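Local structure of beta-L-arabinobiosidase (Bacteroides thetaiotaomicron, 5MQR) at residues Ala959-Asn964 with Thr968-Ser973. The protein probably hydrolyses arabinose-containing glycosidic bonds in plant pectin as a beta-L-arabinobiosidase, and may also have sialidase activity. Residues are numbered along the deposited sequence; the frame is centred on the assembly and turned at random.
Sequences ANFMNN and TVLSDS
Met962, a selenomethionine here, runs out extended from its helix through chi2 (175°) and then bends at chi3 (77°), which carries its methyl CE up to the backbone just ahead of the next helix. There Met962 CE lies 3.3 Å from Ser971 O. Asp972 OD1 is 3.5 Å from Met962 CE, and Leu970 O is a little farther off, so the methyl meets oxygens of three successive residues, two backbone carbonyls and the Asp972 carboxylate. Behind it, Met962 SE rests on Leu970 CB at 4.2 Å. Phe961 goes a different way: its CG stands anti to the backbone N (chi1 -177°), and the ring offers its edge to Leu970, where Phe961 CD2 lies 4.1 Å from Leu970 CD1, the two side chains crossing at about a right angle. No hydrogen bond spans the contact. The Phe961 ring also stacks on Trp907 and meets Trp892 edge-to-face, while Gln967 OE1 accepts a hydrogen bond from Leu970 N in the connecting turn. The whole is a connection between two consecutive helices in the MGH1-like glycoside hydrolase region: helix 948-964 ends, the chain doubles back past its last turn, and Ser971 takes the N-cap position of helix 972-985, with helix 901-904 against Phe961 and Val969.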
loop_
_atom_site.group_PDB
_atom_site.type_symbol
_atom_site.label_atom_id
_atom_site.label_comp_id
_atom_site.label_asym_id
_atom_site.label_seq_id
_atom_site.Cartn_x
_atom_site.Cartn_y
_atom_site.Cartn_z
ATOM N N ALA A 959 13.582 -20.022 -16.253
ATOM C CA ALA A 959 13.758 -18.942 -15.291
ATOM C C ALA A 959 15.205 -18.814 -14.844
ATOM O O ALA A 959 15.707 -17.704 -14.749
ATOM C CB ALA A 959 12.846 -19.139 -14.082
ATOM N N ASN A 960 15.871 -19.941 -14.560
ATOM C CA ASN A 960 17.281 -19.891 -14.158
ATOM C C ASN A 960 18.121 -19.262 -15.250
ATOM O O ASN A 960 18.956 -18.400 -14.990
ATOM C CB ASN A 960 17.824 -21.286 -13.847
ATOM C CG ASN A 960 17.354 -21.825 -12.512
ATOM O OD1 ASN A 960 16.850 -21.100 -11.646
ATOM N ND2 ASN A 960 17.545 -23.118 -12.328
ATOM N N PHE A 961 17.884 -19.729 -16.470
ATOM C CA PHE A 961 18.566 -19.240 -17.648
ATOM C C PHE A 961 18.350 -17.745 -17.786
ATOM O O PHE A 961 19.307 -17.010 -17.981
ATOM C CB PHE A 961 18.036 -19.945 -18.885
ATOM C CG PHE A 961 18.734 -19.564 -20.157
ATOM C CD1 PHE A 961 20.099 -19.837 -20.336
ATOM C CD2 PHE A 961 18.005 -19.013 -21.231
ATOM C CE1 PHE A 961 20.714 -19.520 -21.530
ATOM C CE2 PHE A 961 18.628 -18.707 -22.426
ATOM C CZ PHE A 961 19.976 -18.944 -22.567
HETATM N N MSE A 962 17.108 -17.300 -17.637
HETATM C CA MSE A 962 16.799 -15.874 -17.796
HETATM C C MSE A 962 17.335 -15.016 -16.675
HETATM O O MSE A 962 17.708 -13.854 -16.899
HETATM C CB MSE A 962 15.306 -15.692 -17.952
HETATM C CG MSE A 962 14.895 -16.202 -19.329
HETATM SE SE MSE A 962 12.938 -16.138 -19.521
HETATM C CE MSE A 962 12.820 -14.202 -19.827
ATOM N N ASN A 963 17.389 -15.562 -15.468
ATOM C CA ASN A 963 17.956 -14.840 -14.337
ATOM C C ASN A 963 19.482 -14.849 -14.274
ATOM O O ASN A 963 20.058 -13.841 -13.903
ATOM C CB ASN A 963 17.429 -15.390 -13.009
ATOM C CG ASN A 963 16.093 -14.826 -12.647
ATOM O OD1 ASN A 963 16.027 -13.795 -11.978
ATOM N ND2 ASN A 963 15.012 -15.479 -13.092
ATOM N N ASN A 964 20.124 -15.974 -14.604
ATOM C CA ASN A 964 21.531 -16.175 -14.249
ATOM C C ASN A 964 22.488 -16.129 -15.435
ATOM O O ASN A 964 23.678 -16.136 -15.228
ATOM C CB ASN A 964 21.704 -17.497 -13.479
ATOM C CG ASN A 964 20.864 -17.557 -12.224
ATOM O OD1 ASN A 964 20.598 -16.540 -11.595
ATOM N ND2 ASN A 964 20.432 -18.747 -11.857
ATOM N N THR A 968 20.141 -13.489 -24.862
ATOM C CA THR A 968 19.384 -12.609 -25.772
ATOM C C THR A 968 18.300 -13.357 -26.568
ATOM O O THR A 968 17.691 -12.776 -27.465
ATOM C CB THR A 968 20.336 -11.901 -26.768
ATOM O OG1 THR A 968 21.106 -12.896 -27.444
ATOM C CG2 THR A 968 21.292 -10.930 -26.035
ATOM N N VAL A 969 18.037 -14.613 -26.230
ATOM C CA VAL A 969 17.101 -15.434 -26.989
ATOM C C VAL A 969 15.629 -15.295 -26.521
ATOM O O VAL A 969 14.720 -15.257 -27.336
ATOM C CB VAL A 969 17.595 -16.899 -26.997
ATOM C CG1 VAL A 969 16.523 -17.874 -27.460
ATOM C CG2 VAL A 969 18.814 -17.015 -27.907
ATOM N N LEU A 970 15.408 -15.193 -25.223
ATOM C CA LEU A 970 14.088 -15.243 -24.632
ATOM C C LEU A 970 13.725 -13.924 -23.939
ATOM O O LEU A 970 14.504 -13.412 -23.142
ATOM C CB LEU A 970 14.051 -16.358 -23.596
ATOM C CG LEU A 970 14.258 -17.779 -24.104
ATOM C CD1 LEU A 970 14.293 -18.734 -22.924
ATOM C CD2 LEU A 970 13.144 -18.152 -25.073
ATOM N N SER A 971 12.541 -13.400 -24.250
ATOM C CA SER A 971 11.996 -12.247 -23.563
ATOM C C SER A 971 11.061 -12.693 -22.431
ATOM O O SER A 971 10.666 -13.845 -22.330
ATOM C CB SER A 971 11.225 -11.360 -24.551
ATOM O OG SER A 971 10.165 -12.083 -25.132
ATOM N N ASP A 972 10.700 -11.739 -21.590
ATOM C CA ASP A 972 9.659 -11.940 -20.590
ATOM C C ASP A 972 8.333 -12.454 -21.199
ATOM O O ASP A 972 7.696 -13.338 -20.617
ATOM C CB ASP A 972 9.427 -10.653 -19.770
ATOM C CG ASP A 972 10.613 -10.295 -18.871
ATOM O OD1 ASP A 972 11.579 -11.082 -18.812
ATOM O OD2 ASP A 972 10.584 -9.208 -18.234
ATOM N N SER A 973 7.951 -11.924 -22.363
ATOM C CA SER A 973 6.714 -12.330 -23.032
ATOM C C SER A 973 6.670 -13.800 -23.285
ATOM O O SER A 973 5.611 -14.410 -23.173
ATOM C CB SER A 973 6.533 -11.623 -24.378
ATOM O OG SER A 973 6.271 -10.279 -24.109
#